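Long-range contacts in phospholipase C beta (Meleagris gallopavo, PDB 1JAD), which belongs to the phospholipase C beta family and, as a C-terminal fragment, folds into an elongated bundle of long helices that pairs with a second copy: residues Thr11-Pro16 with Lys129-Ser134; Arg101-Ala106 with Gln214-Ala219; Val153-Thr158 with Arg166-Ile171. All blocks are in the same frame, centred on the assembly; numbering follows the deposited sequence.

Interaction 1 of 3, residues Thr11-Pro16 with Lys129-Ser134; sequences TQLPEP and KESSES
Leu13 turns CG beside its backbone N (chi1 -59°), and Ser131 turns OG anti to its own backbone N (chi1 175°), beside the carbonyl carbon; Leu13 CD2, one bond beyond CG, makes the leucine's contact, while the serine OG comes closest to Pro14. The motif is an extended, non-helical N-terminal segment laid against one of the long helices of an elongated helical bundle, helix 75-155. The contact is small, about 149 Å² summed over both sides, and packing alone carries it. A single branch of Leu13 does the touching: CD2 reaches the helix backbone itself, with Ser132 CA at 3.6 Å and Ser132 N at 3.8 Å, and meets the serine methylene at a slightly longer distance, Leu13 CD2 to Ser132 CB being 4.0 Å. Leu13 CD2 also lies 3.8 Å from Ser131 OG, so it rests where the two serines adjoin. Beyond these two segments Leu13 also touches Leu128 and Asn135 of helix 75-155 and Thr190 and Tyr193 of helix 161-245, which places it between the two long helices. The hydroxyl of Ser132 is hydrogen-bonded to Thr190 OG1, a link between those two helices, whereas the extended chain itself is tied by Gln12 O, which accepts from Asn135 ND2. On the exposed flank Pro14 presents the CG-CD side of its ring to Ser131. There the ring carbon Pro14 CD approaches Ser131 OG to 3.3 Å, and Pro14 CG lies 3.9 Å from Ser131 CB.

Interaction 2 of 3, residues Arg101-Ala106 with Gln214-Ala219; sequences RKEQHA and QLQQEA
Lys102 O receives the backbone N-H of Ala106 at 2.9 Å and, weakly, that of His105, and this helical turn displays Lys102 and Ala106 on the face that meets helix 214-219. The two helices run antiparallel (177° between the short segments) with their axes 8.6 Å apart, consistent with a small alanine at each end of the contact. At one end Ala219 CB presses on the aliphatic root of Lys102, the distance to Lys102 CB being a tight 3.3 Å. Ala219 CB also lies 3.8 Å from Glu103 CG. At the other end Ala106 CB meets Gln216 CG at 3.6 Å and Leu215 CB at 4.0 Å. Between them the backbones come nearest where Glu103 CA and Gln216 CA stand 5.0 Å apart. Their extended side chains cross at about a right angle, with carboxylate and amide planes 89° apart. Helix 28-64 adds Leu41 against Lys102, and Gln194 of the second subunit packs on Gln216. The charges turn to other partners: the salt bridge of Glu103 OE2 with Arg99 stays within helix 75-155, whereas that of Lys102 NZ with Glu222 joins the two long helices. The seam between these segments is thus held by packing of methyl and methylene groups, and the ionic link between the helices lies beyond it.

Interaction 3 of 3, residues Val153-Thr158 with Arg166-Ile171; sequences VMMRST and RLKKEI
Met154, modelled as selenomethionine, reaches from the end of helix 75-155 to the start of helix 161-245 and touches it with every side-chain atom. Met154 CB lies 4.3 Å from Ile171 CD1, a loose apolar contact. Met154 CG is anti to the backbone N (chi1 -174°), and there it meets Leu167 CD1 at 3.4 Å. Met154 SE, turned off the extended line (chi2 -81°), stays over the same leucine, 3.6 Å from Leu167 CD1. The terminal Met154 CE still lies 3.7 Å from Leu167 CB and also reaches the next residue of the helix, 3.8 Å from Lys168 CG. The methionine chain thus runs obliquely across the leucine and at about a right angle to the lysine. Met155, also selenomethionine, touches the lysine farther out, Met155 SE lying 3.8 Å from Lys168 CE, so the extended aliphatic part of Lys168 serves both residues. Thr158 OG1 approaches Leu167 CD1 from the turn that follows. In that turn Met154 O accepts from both Ser157 N and Ser157 OG, the latter at 3.0 Å. This is the closed end of a helical hairpin, a surface contact with its centre about 61 Å from the centre of the chain. Gln164 touches both methionines and Ala163 touches Thr158, while on the side toward the bundle Ile171 packs on Arg147, Arg150 and Ile151. Lys168 also rests on Ile151, so the contact continues directly into the packing of helix 75-155 against helix 161-245.

From the N terminus, residues 11-16 pass along the bundle before the chain enters helix 28-64 and then helix 75-155. Residues 101-106 come next on that helix, and only at 129-134 does interaction 1 close its loop, bringing the N-terminal segment back onto the long helix. Interaction 3 follows in series: a short connection reverses the chain and pairs 153-158 with 166-171. Helix 161-245 then returns until 214-219 meets 101-106, closing interaction 2 around the whole of interaction 3. Interactions 1 and 2 cross. The centres of interactions 2 and 3 are 74 Å apart, two distant points on one antiparallel pair of helices.

Interaction 1 of 3, residues Thr11-Pro16 with Lys129-Ser134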
ATOM      1  N   THR A  11      14.625  26.035   5.445  1.00 47.52           N
ATOM      2  CA  THR A  11      14.509  24.576   5.544  1.00 44.82           C
ATOM      3  C   THR A  11      13.075  24.180   5.879  1.00 43.06           C
ATOM      4  O   THR A  11      12.846  23.147   6.508  1.00 42.06           O
ATOM      5  CB  THR A  11      15.403  23.986   6.660  1.00 44.36           C
ATOM      6  OG1 THR A  11      14.895  24.371   7.945  1.00 43.06           O
ATOM      7  CG2 THR A  11      16.826  24.479   6.514  1.00 46.20           C
ATOM      8  N   GLN A  12      12.109  24.993   5.467  1.00 42.17           N
ATOM      9  CA  GLN A  12      10.717  24.692   5.780  1.00 42.13           C
ATOM     10  C   GLN A  12      10.080  23.666   4.842  1.00 41.54           C
ATOM     11  O   GLN A  12      10.126  23.798   3.613  1.00 40.94           O
ATOM     12  CB  GLN A  12       9.894  25.983   5.812  1.00 42.75           C
ATOM     13  CG  GLN A  12       8.423  25.766   6.142  1.00 45.13           C
ATOM     14  CD  GLN A  12       7.744  27.033   6.628  1.00 45.77           C
ATOM     15  OE1 GLN A  12       7.841  28.085   5.994  1.00 47.89           O
ATOM     16  NE2 GLN A  12       7.049  26.939   7.760  1.00 45.82           N
ATOM     17  N   LEU A  13       9.485  22.642   5.445  1.00 40.80           N
ATOM     18  CA  LEU A  13       8.846  21.567   4.704  1.00 41.50           C
ATOM     19  C   LEU A  13       7.393  21.364   5.135  1.00 43.23           C
ATOM     20  O   LEU A  13       7.011  21.734   6.242  1.00 43.69           O
ATOM     21  CB  LEU A  13       9.639  20.272   4.914  1.00 40.04           C
ATOM     22  CG  LEU A  13      11.114  20.304   4.490  1.00 38.03           C
ATOM     23  CD1 LEU A  13      11.793  18.998   4.884  1.00 37.18           C
ATOM     24  CD2 LEU A  13      11.219  20.547   2.984  1.00 34.58           C
ATOM     25  N   PRO A  14       6.559  20.784   4.251  1.00 45.60           N
ATOM     26  CA  PRO A  14       5.142  20.525   4.529  1.00 46.90           C
ATOM     27  C   PRO A  14       4.984  19.494   5.638  1.00 48.57           C
ATOM     28  O   PRO A  14       5.348  18.326   5.469  1.00 48.88           O
ATOM     29  CB  PRO A  14       4.624  19.997   3.188  1.00 47.09           C
ATOM     30  CG  PRO A  14       5.568  20.643   2.190  1.00 47.17           C
ATOM     31  CD  PRO A  14       6.873  20.340   2.887  1.00 46.04           C
ATOM     32  N   GLU A  15       4.440  19.927   6.767  1.00 50.42           N
ATOM     33  CA  GLU A  15       4.242  19.027   7.891  1.00 53.44           C
ATOM     34  C   GLU A  15       3.417  17.783   7.521  1.00 52.45           C
ATOM     35  O   GLU A  15       2.336  17.886   6.946  1.00 50.87           O
ATOM     36  CB  GLU A  15       3.619  19.790   9.075  1.00 57.74           C
ATOM     37  CG  GLU A  15       2.497  20.787   8.748  1.00 62.85           C
ATOM     38  CD  GLU A  15       2.985  22.110   8.147  1.00 65.57           C
ATOM     39  OE1 GLU A  15       2.137  23.010   7.964  1.00 68.11           O
ATOM     40  OE2 GLU A  15       4.194  22.265   7.858  1.00 65.43           O
ATOM     41  N   PRO A  16       3.927  16.588   7.869  1.00 52.49           N
ATOM     42  CA  PRO A  16       3.308  15.288   7.605  1.00 53.26           C
ATOM     43  C   PRO A  16       1.825  15.164   7.936  1.00 53.65           C
ATOM     44  O   PRO A  16       1.425  15.338   9.081  1.00 53.84           O
ATOM     45  CB  PRO A  16       4.170  14.343   8.437  1.00 52.56           C
ATOM     46  CG  PRO A  16       5.528  14.968   8.282  1.00 51.41           C
ATOM     47  CD  PRO A  16       5.167  16.389   8.642  1.00 52.30           C
ATOM     48  N   LYS A 129       8.848  15.934  -1.386  1.00 23.87           N
ATOM     49  CA  LYS A 129      10.065  15.881  -2.190  1.00 24.59           C
ATOM     50  C   LYS A 129      10.287  17.099  -3.078  1.00 26.68           C
ATOM     51  O   LYS A 129      11.413  17.601  -3.151  1.00 29.30           O
ATOM     52  CB  LYS A 129      10.095  14.613  -3.050  1.00 24.54           C
ATOM     53  CG  LYS A 129      10.106  13.337  -2.237  1.00 25.91           C
ATOM     54  CD  LYS A 129      10.534  12.131  -3.064  1.00 28.96           C
ATOM     55  CE  LYS A 129      10.558  10.880  -2.192  1.00 27.86           C
ATOM     56  NZ  LYS A 129      11.104   9.719  -2.933  1.00 31.36           N
ATOM     57  N   GLU A 130       9.249  17.582  -3.759  1.00 25.96           N
ATOM     58  CA  GLU A 130       9.436  18.755  -4.608  1.00 27.29           C
ATOM     59  C   GLU A 130       9.763  19.960  -3.745  1.00 26.51           C
ATOM     60  O   GLU A 130      10.614  20.774  -4.089  1.00 27.36           O
ATOM     61  CB  GLU A 130       8.192  19.062  -5.445  1.00 30.57           C
ATOM     62  CG  GLU A 130       7.811  17.961  -6.429  1.00 37.17           C
ATOM     63  CD  GLU A 130       6.843  18.435  -7.508  1.00 39.24           C
ATOM     64  OE1 GLU A 130       5.745  18.931  -7.175  1.00 40.02           O
ATOM     65  OE2 GLU A 130       7.190  18.306  -8.700  1.00 42.28           O
ATOM     66  N   SER A 131       9.071  20.067  -2.619  1.00 25.70           N
ATOM     67  CA  SER A 131       9.281  21.160  -1.680  1.00 23.02           C
ATOM     68  C   SER A 131      10.748  21.178  -1.235  1.00 23.01           C
ATOM     69  O   SER A 131      11.435  22.199  -1.329  1.00 21.52           O
ATOM     70  CB  SER A 131       8.360  20.964  -0.473  1.00 23.89           C
ATOM     71  OG  SER A 131       8.607  21.932   0.520  1.00 30.10           O
ATOM     72  N   SER A 132      11.216  20.033  -0.751  1.00 22.03           N
ATOM     73  CA  SER A 132      12.592  19.884  -0.300  1.00 20.13           C
ATOM     74  C   SER A 132      13.569  20.367  -1.361  1.00 21.06           C
ATOM     75  O   SER A 132      14.378  21.263  -1.116  1.00 21.96           O
ATOM     76  CB  SER A 132      12.859  18.417   0.012  1.00 19.69           C
ATOM     77  OG  SER A 132      14.237  18.178   0.209  1.00 22.48           O
ATOM     78  N   GLU A 133      13.489  19.773  -2.548  1.00 22.52           N
ATOM     79  CA  GLU A 133      14.376  20.146  -3.646  1.00 21.99           C
ATOM     80  C   GLU A 133      14.227  21.606  -4.009  1.00 21.63           C
ATOM     81  O   GLU A 133      15.177  22.247  -4.467  1.00 24.61           O
ATOM     82  CB  GLU A 133      14.098  19.297  -4.889  1.00 21.51           C
ATOM     83  CG  GLU A 133      14.551  17.850  -4.783  1.00 22.62           C
ATOM     84  CD  GLU A 133      16.023  17.728  -4.410  1.00 24.67           C
ATOM     85  OE1 GLU A 133      16.852  18.547  -4.883  1.00 21.42           O
ATOM     86  OE2 GLU A 133      16.354  16.787  -3.654  1.00 29.85           O
ATOM     87  N   SER A 134      13.028  22.134  -3.825  1.00 21.08           N
ATOM     88  CA  SER A 134      12.789  23.531  -4.130  1.00 22.62           C
ATOM     89  C   SER A 134      13.586  24.396  -3.150  1.00 22.18           C
ATOM     90  O   SER A 134      14.110  25.439  -3.526  1.00 21.93           O
ATOM     91  CB  SER A 134      11.297  23.837  -4.033  1.00 23.02           C
ATOM     92  OG  SER A 134      11.047  25.177  -4.415  1.00 31.13           O
TER

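Interaction 2 of 3, residues Arg101-Ala106 with Gln214-Ala219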
ATOM      1  N   ARG A 101     -21.448 -12.585   1.359  1.00 26.45           N
ATOM      2  CA  ARG A 101     -21.547 -11.346   0.601  1.00 27.95           C
ATOM      3  C   ARG A 101     -21.075 -10.189   1.474  1.00 29.74           C
ATOM      4  O   ARG A 101     -20.318  -9.332   1.007  1.00 29.56           O
ATOM      5  CB  ARG A 101     -22.986 -11.095   0.133  1.00 27.65           C
ATOM      6  CG  ARG A 101     -23.170  -9.808  -0.691  1.00 30.00           C
ATOM      7  CD  ARG A 101     -22.174  -9.754  -1.852  1.00 31.51           C
ATOM      8  NE  ARG A 101     -22.363 -10.851  -2.797  1.00 36.25           N
ATOM      9  CZ  ARG A 101     -23.192 -10.809  -3.836  1.00 37.46           C
ATOM     10  NH1 ARG A 101     -23.910  -9.714  -4.072  1.00 34.38           N
ATOM     11  NH2 ARG A 101     -23.321 -11.871  -4.623  1.00 35.89           N
ATOM     12  N   LYS A 102     -21.525 -10.158   2.735  1.00 29.84           N
ATOM     13  CA  LYS A 102     -21.107  -9.095   3.656  1.00 30.36           C
ATOM     14  C   LYS A 102     -19.580  -9.003   3.622  1.00 31.26           C
ATOM     15  O   LYS A 102     -19.012  -7.973   3.256  1.00 31.24           O
ATOM     16  CB  LYS A 102     -21.546  -9.392   5.097  1.00 28.60           C
ATOM     17  CG  LYS A 102     -23.035  -9.281   5.403  1.00 30.42           C
ATOM     18  CD  LYS A 102     -23.553  -7.880   5.190  1.00 29.53           C
ATOM     19  CE  LYS A 102     -24.979  -7.726   5.695  1.00 30.45           C
ATOM     20  NZ  LYS A 102     -25.088  -7.893   7.174  1.00 29.24           N
ATOM     21  N   GLU A 103     -18.922 -10.094   4.003  1.00 31.11           N
ATOM     22  CA  GLU A 103     -17.470 -10.129   4.012  1.00 32.81           C
ATOM     23  C   GLU A 103     -16.885  -9.726   2.663  1.00 33.30           C
ATOM     24  O   GLU A 103     -15.831  -9.093   2.598  1.00 34.54           O
ATOM     25  CB  GLU A 103     -16.995 -11.522   4.421  1.00 32.21           C
ATOM     26  CG  GLU A 103     -17.434 -11.870   5.832  1.00 31.53           C
ATOM     27  CD  GLU A 103     -16.807 -13.133   6.348  1.00 32.38           C
ATOM     28  OE1 GLU A 103     -15.564 -13.161   6.474  1.00 35.19           O
ATOM     29  OE2 GLU A 103     -17.553 -14.097   6.625  1.00 29.24           O
ATOM     30  N   GLN A 104     -17.583 -10.068   1.587  1.00 32.96           N
ATOM     31  CA  GLN A 104     -17.126  -9.722   0.246  1.00 33.11           C
ATOM     32  C   GLN A 104     -17.172  -8.198   0.149  1.00 32.16           C
ATOM     33  O   GLN A 104     -16.299  -7.582  -0.461  1.00 31.12           O
ATOM     34  CB  GLN A 104     -18.057 -10.339  -0.805  1.00 37.86           C
ATOM     35  CG  GLN A 104     -17.414 -10.664  -2.149  1.00 42.38           C
ATOM     36  CD  GLN A 104     -16.409  -9.625  -2.598  1.00 48.52           C
ATOM     37  OE1 GLN A 104     -15.299  -9.543  -2.056  1.00 48.61           O
ATOM     38  NE2 GLN A 104     -16.791  -8.812  -3.586  1.00 50.33           N
ATOM     39  N   HIS A 105     -18.196  -7.587   0.748  1.00 32.02           N
ATOM     40  CA  HIS A 105     -18.316  -6.130   0.735  1.00 32.20           C
ATOM     41  C   HIS A 105     -17.162  -5.531   1.549  1.00 32.68           C
ATOM     42  O   HIS A 105     -16.628  -4.465   1.216  1.00 32.24           O
ATOM     43  CB  HIS A 105     -19.645  -5.657   1.345  1.00 34.07           C
ATOM     44  CG  HIS A 105     -20.857  -5.994   0.532  1.00 37.58           C
ATOM     45  ND1 HIS A 105     -20.905  -5.848  -0.838  1.00 40.25           N
ATOM     46  CD2 HIS A 105     -22.100  -6.380   0.910  1.00 38.83           C
ATOM     47  CE1 HIS A 105     -22.122  -6.134  -1.270  1.00 39.65           C
ATOM     48  NE2 HIS A 105     -22.866  -6.459  -0.228  1.00 38.40           N
ATOM     49  N   ALA A 106     -16.783  -6.221   2.620  1.00 31.23           N
ATOM     50  CA  ALA A 106     -15.683  -5.761   3.455  1.00 31.38           C
ATOM     51  C   ALA A 106     -14.390  -5.714   2.618  1.00 31.40           C
ATOM     52  O   ALA A 106     -13.627  -4.745   2.673  1.00 32.15           O
ATOM     53  CB  ALA A 106     -15.517  -6.689   4.666  1.00 29.30           C
ATOM     54  N   GLN A 214     -13.574  -5.555  11.637  1.00 29.24           N
ATOM     55  CA  GLN A 214     -14.798  -5.444  12.401  1.00 31.03           C
ATOM     56  C   GLN A 214     -16.029  -5.764  11.561  1.00 31.10           C
ATOM     57  O   GLN A 214     -16.969  -6.401  12.048  1.00 29.78           O
ATOM     58  CB  GLN A 214     -14.870  -4.059  13.042  1.00 32.96           C
ATOM     59  CG  GLN A 214     -13.799  -3.887  14.125  1.00 37.18           C
ATOM     60  CD  GLN A 214     -13.636  -2.451  14.596  1.00 41.37           C
ATOM     61  OE1 GLN A 214     -12.830  -2.163  15.489  1.00 42.45           O
ATOM     62  NE2 GLN A 214     -14.393  -1.538  13.990  1.00 45.00           N
ATOM     63  N   LEU A 215     -16.025  -5.345  10.299  1.00 31.68           N
ATOM     64  CA  LEU A 215     -17.152  -5.647   9.425  1.00 31.94           C
ATOM     65  C   LEU A 215     -17.287  -7.159   9.329  1.00 33.80           C
ATOM     66  O   LEU A 215     -18.334  -7.720   9.670  1.00 33.91           O
ATOM     67  CB  LEU A 215     -16.942  -5.058   8.031  1.00 31.20           C
ATOM     68  CG  LEU A 215     -17.264  -3.572   7.843  1.00 32.14           C
ATOM     69  CD1 LEU A 215     -16.901  -3.131   6.428  1.00 31.90           C
ATOM     70  CD2 LEU A 215     -18.752  -3.341   8.100  1.00 31.67           C
ATOM     71  N   GLN A 216     -16.218  -7.819   8.887  1.00 34.82           N
ATOM     72  CA  GLN A 216     -16.223  -9.271   8.754  1.00 35.48           C
ATOM     73  C   GLN A 216     -16.703  -9.933  10.049  1.00 36.08           C
ATOM     74  O   GLN A 216     -17.540 -10.841  10.032  1.00 34.85           O
ATOM     75  CB  GLN A 216     -14.823  -9.750   8.363  1.00 37.42           C
ATOM     76  CG  GLN A 216     -14.337  -9.058   7.103  1.00 39.78           C
ATOM     77  CD  GLN A 216     -13.068  -9.643   6.527  1.00 43.35           C
ATOM     78  OE1 GLN A 216     -12.048  -9.750   7.210  1.00 43.20           O
ATOM     79  NE2 GLN A 216     -13.120 -10.015   5.246  1.00 45.44           N
ATOM     80  N   GLN A 217     -16.175  -9.456  11.170  1.00 37.10           N
ATOM     81  CA  GLN A 217     -16.550  -9.949  12.487  1.00 36.67           C
ATOM     82  C   GLN A 217     -18.068  -9.881  12.625  1.00 35.26           C
ATOM     83  O   GLN A 217     -18.718 -10.858  13.000  1.00 35.11           O
ATOM     84  CB  GLN A 217     -15.880  -9.067  13.540  1.00 41.36           C
ATOM     85  CG  GLN A 217     -16.199  -9.373  14.992  1.00 44.90           C
ATOM     86  CD  GLN A 217     -15.383  -8.487  15.933  1.00 51.32           C
ATOM     87  OE1 GLN A 217     -15.417  -7.252  15.832  1.00 52.00           O
ATOM     88  NE2 GLN A 217     -14.640  -9.113  16.849  1.00 52.90           N
ATOM     89  N   GLU A 218     -18.623  -8.714  12.315  1.00 32.96           N
ATOM     90  CA  GLU A 218     -20.062  -8.491  12.381  1.00 31.32           C
ATOM     91  C   GLU A 218     -20.849  -9.419  11.442  1.00 30.35           C
ATOM     92  O   GLU A 218     -21.889  -9.959  11.809  1.00 26.52           O
ATOM     93  CB  GLU A 218     -20.352  -7.027  12.055  1.00 31.63           C
ATOM     94  CG  GLU A 218     -20.100  -6.090  13.230  1.00 35.34           C
ATOM     95  CD  GLU A 218     -19.959  -4.630  12.826  1.00 36.76           C
ATOM     96  OE1 GLU A 218     -20.743  -4.162  11.969  1.00 34.74           O
ATOM     97  OE2 GLU A 218     -19.066  -3.948  13.388  1.00 39.30           O
ATOM     98  N   ALA A 219     -20.335  -9.608  10.232  1.00 30.97           N
ATOM     99  CA  ALA A 219     -20.983 -10.471   9.249  1.00 30.94           C
ATOM    100  C   ALA A 219     -21.092 -11.897   9.760  1.00 31.69           C
ATOM    101  O   ALA A 219     -22.018 -12.620   9.396  1.00 33.21           O
ATOM    102  CB  ALA A 219     -20.204 -10.454   7.950  1.00 32.02           C
TER

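Interaction 3 of 3, residues Val153-Thr158 with Arg166-Ile171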
ATOM      1  N   VAL A 153      31.902  43.742  -2.076  1.00 29.35           N
ATOM      2  CA  VAL A 153      32.251  44.567  -0.926  1.00 28.00           C
ATOM      3  C   VAL A 153      33.743  44.459  -0.584  1.00 29.54           C
ATOM      4  O   VAL A 153      34.385  45.446  -0.223  1.00 28.10           O
ATOM      5  CB  VAL A 153      31.430  44.154   0.321  1.00 28.12           C
ATOM      6  CG1 VAL A 153      32.008  44.804   1.575  1.00 30.42           C
ATOM      7  CG2 VAL A 153      29.987  44.583   0.155  1.00 26.92           C
HETATM    8  N   MSE A 154      34.295  43.260  -0.713  1.00 31.16           N
HETATM    9  CA  MSE A 154      35.700  43.039  -0.396  1.00 35.36           C
HETATM   10  C   MSE A 154      36.648  43.803  -1.326  1.00 38.28           C
HETATM   11  O   MSE A 154      37.442  44.633  -0.864  1.00 40.20           O
HETATM   12  CB  MSE A 154      36.007  41.525  -0.413  1.00 33.45           C
HETATM   13  CG  MSE A 154      37.412  41.139   0.045  1.00 33.69           C
HETATM   14 SE   MSE A 154      38.726  41.313  -1.204  1.00 33.49          SE
HETATM   15  CE  MSE A 154      38.439  39.828  -2.184  1.00 38.75           C
HETATM   16  N   MSE A 155      36.560  43.534  -2.629  1.00 41.07           N
HETATM   17  CA  MSE A 155      37.416  44.178  -3.625  1.00 43.76           C
HETATM   18  C   MSE A 155      37.543  45.694  -3.476  1.00 46.41           C
HETATM   19  O   MSE A 155      38.617  46.248  -3.705  1.00 47.26           O
HETATM   20  CB  MSE A 155      36.921  43.855  -5.042  1.00 46.14           C
HETATM   21  CG  MSE A 155      37.035  42.391  -5.461  1.00 48.18           C
HETATM   22 SE   MSE A 155      38.745  41.798  -5.683  1.00 55.72          SE
HETATM   23  CE  MSE A 155      39.280  42.800  -7.104  1.00 52.85           C
ATOM     24  N   ARG A 156      36.466  46.375  -3.094  1.00 49.65           N
ATOM     25  CA  ARG A 156      36.544  47.826  -2.962  1.00 52.39           C
ATOM     26  C   ARG A 156      37.086  48.345  -1.630  1.00 53.85           C
ATOM     27  O   ARG A 156      37.247  49.552  -1.464  1.00 52.60           O
ATOM     28  CB  ARG A 156      35.184  48.472  -3.233  1.00 55.04           C
ATOM     29  CG  ARG A 156      34.093  48.163  -2.225  1.00 57.85           C
ATOM     30  CD  ARG A 156      32.944  49.151  -2.414  1.00 62.20           C
ATOM     31  NE  ARG A 156      31.837  48.949  -1.480  1.00 65.56           N
ATOM     32  CZ  ARG A 156      30.838  49.812  -1.322  1.00 67.03           C
ATOM     33  NH1 ARG A 156      30.810  50.937  -2.033  1.00 66.46           N
ATOM     34  NH2 ARG A 156      29.863  49.551  -0.460  1.00 66.62           N
ATOM     35  N   SER A 157      37.357  47.454  -0.678  1.00 55.67           N
ATOM     36  CA  SER A 157      37.904  47.889   0.607  1.00 58.95           C
ATOM     37  C   SER A 157      39.350  47.403   0.714  1.00 61.12           C
ATOM     38  O   SER A 157      40.064  47.730   1.662  1.00 61.96           O
ATOM     39  CB  SER A 157      37.085  47.335   1.783  1.00 58.72           C
ATOM     40  OG  SER A 157      37.199  45.924   1.885  1.00 59.74           O
ATOM     41  N   THR A 158      39.771  46.612  -0.268  1.00 62.33           N
ATOM     42  CA  THR A 158      41.126  46.088  -0.298  1.00 62.66           C
ATOM     43  C   THR A 158      41.658  46.230  -1.708  1.00 64.53           C
ATOM     44  O   THR A 158      41.139  45.613  -2.640  1.00 65.14           O
ATOM     45  CB  THR A 158      41.160  44.615   0.086  1.00 63.11           C
ATOM     46  OG1 THR A 158      40.631  44.459   1.405  1.00 65.38           O
ATOM     47  CG2 THR A 158      42.584  44.092   0.048  1.00 63.17           C
ATOM     48  N   ARG A 166      43.451  36.020  -1.309  1.00 50.56           N
ATOM     49  CA  ARG A 166      43.303  35.240  -0.086  1.00 47.54           C
ATOM     50  C   ARG A 166      41.861  35.323   0.372  1.00 43.47           C
ATOM     51  O   ARG A 166      41.243  34.312   0.710  1.00 41.51           O
ATOM     52  CB  ARG A 166      44.209  35.796   1.013  1.00 51.05           C
ATOM     53  CG  ARG A 166      45.661  35.395   0.897  1.00 56.87           C
ATOM     54  CD  ARG A 166      46.523  36.216   1.840  1.00 60.47           C
ATOM     55  NE  ARG A 166      46.683  37.588   1.358  1.00 63.99           N
ATOM     56  CZ  ARG A 166      47.348  38.537   2.008  1.00 64.64           C
ATOM     57  NH1 ARG A 166      47.917  38.270   3.175  1.00 66.34           N
ATOM     58  NH2 ARG A 166      47.465  39.749   1.482  1.00 64.28           N
ATOM     59  N   LEU A 167      41.331  36.542   0.387  1.00 39.35           N
ATOM     60  CA  LEU A 167      39.957  36.768   0.798  1.00 37.18           C
ATOM     61  C   LEU A 167      38.959  36.089  -0.161  1.00 36.28           C
ATOM     62  O   LEU A 167      37.932  35.571   0.275  1.00 35.90           O
ATOM     63  CB  LEU A 167      39.693  38.272   0.905  1.00 36.94           C
ATOM     64  CG  LEU A 167      40.561  39.019   1.933  1.00 38.13           C
ATOM     65  CD1 LEU A 167      40.206  40.508   1.947  1.00 35.47           C
ATOM     66  CD2 LEU A 167      40.361  38.411   3.311  1.00 35.50           C
ATOM     67  N   LYS A 168      39.257  36.089  -1.460  1.00 34.52           N
ATOM     68  CA  LYS A 168      38.387  35.423  -2.416  1.00 32.10           C
ATOM     69  C   LYS A 168      38.363  33.942  -2.087  1.00 31.06           C
ATOM     70  O   LYS A 168      37.294  33.329  -1.995  1.00 29.48           O
ATOM     71  CB  LYS A 168      38.887  35.597  -3.852  1.00 35.40           C
ATOM     72  CG  LYS A 168      38.467  36.880  -4.537  1.00 37.45           C
ATOM     73  CD  LYS A 168      38.939  36.890  -5.991  1.00 40.94           C
ATOM     74  CE  LYS A 168      38.486  38.158  -6.706  1.00 43.83           C
ATOM     75  NZ  LYS A 168      39.035  38.293  -8.081  1.00 44.78           N
ATOM     76  N   LYS A 169      39.545  33.356  -1.926  1.00 30.57           N
ATOM     77  CA  LYS A 169      39.613  31.942  -1.604  1.00 32.40           C
ATOM     78  C   LYS A 169      38.809  31.600  -0.362  1.00 32.03           C
ATOM     79  O   LYS A 169      38.119  30.576  -0.325  1.00 30.34           O
ATOM     80  CB  LYS A 169      41.060  31.479  -1.422  1.00 36.49           C
ATOM     81  CG  LYS A 169      41.793  31.241  -2.743  1.00 42.48           C
ATOM     82  CD  LYS A 169      43.164  30.614  -2.523  1.00 45.03           C
ATOM     83  CE  LYS A 169      43.732  30.047  -3.829  1.00 45.85           C
ATOM     84  NZ  LYS A 169      43.885  31.077  -4.892  1.00 46.62           N
ATOM     85  N   GLU A 170      38.882  32.452   0.656  1.00 31.48           N
ATOM     86  CA  GLU A 170      38.143  32.178   1.876  1.00 31.64           C
ATOM     87  C   GLU A 170      36.653  32.298   1.643  1.00 29.34           C
ATOM     88  O   GLU A 170      35.887  31.481   2.125  1.00 28.28           O
ATOM     89  CB  GLU A 170      38.568  33.118   3.001  1.00 35.86           C
ATOM     90  CG  GLU A 170      39.996  32.919   3.463  1.00 38.68           C
ATOM     91  CD  GLU A 170      40.345  33.811   4.633  1.00 40.70           C
ATOM     92  OE1 GLU A 170      41.533  33.849   5.011  1.00 43.54           O
ATOM     93  OE2 GLU A 170      39.428  34.469   5.178  1.00 41.26           O
ATOM     94  N   ILE A 171      36.238  33.320   0.906  1.00 28.43           N
ATOM     95  CA  ILE A 171      34.822  33.500   0.616  1.00 26.39           C
ATOM     96  C   ILE A 171      34.331  32.346  -0.280  1.00 26.25           C
ATOM     97  O   ILE A 171      33.374  31.645   0.060  1.00 26.32           O
ATOM     98  CB  ILE A 171      34.578  34.868  -0.063  1.00 27.02           C
ATOM     99  CG1 ILE A 171      34.996  35.989   0.889  1.00 25.90           C
ATOM    100  CG2 ILE A 171      33.104  35.028  -0.434  1.00 28.56           C
ATOM    101  CD1 ILE A 171      34.923  37.382   0.273  1.00 27.20           C
TER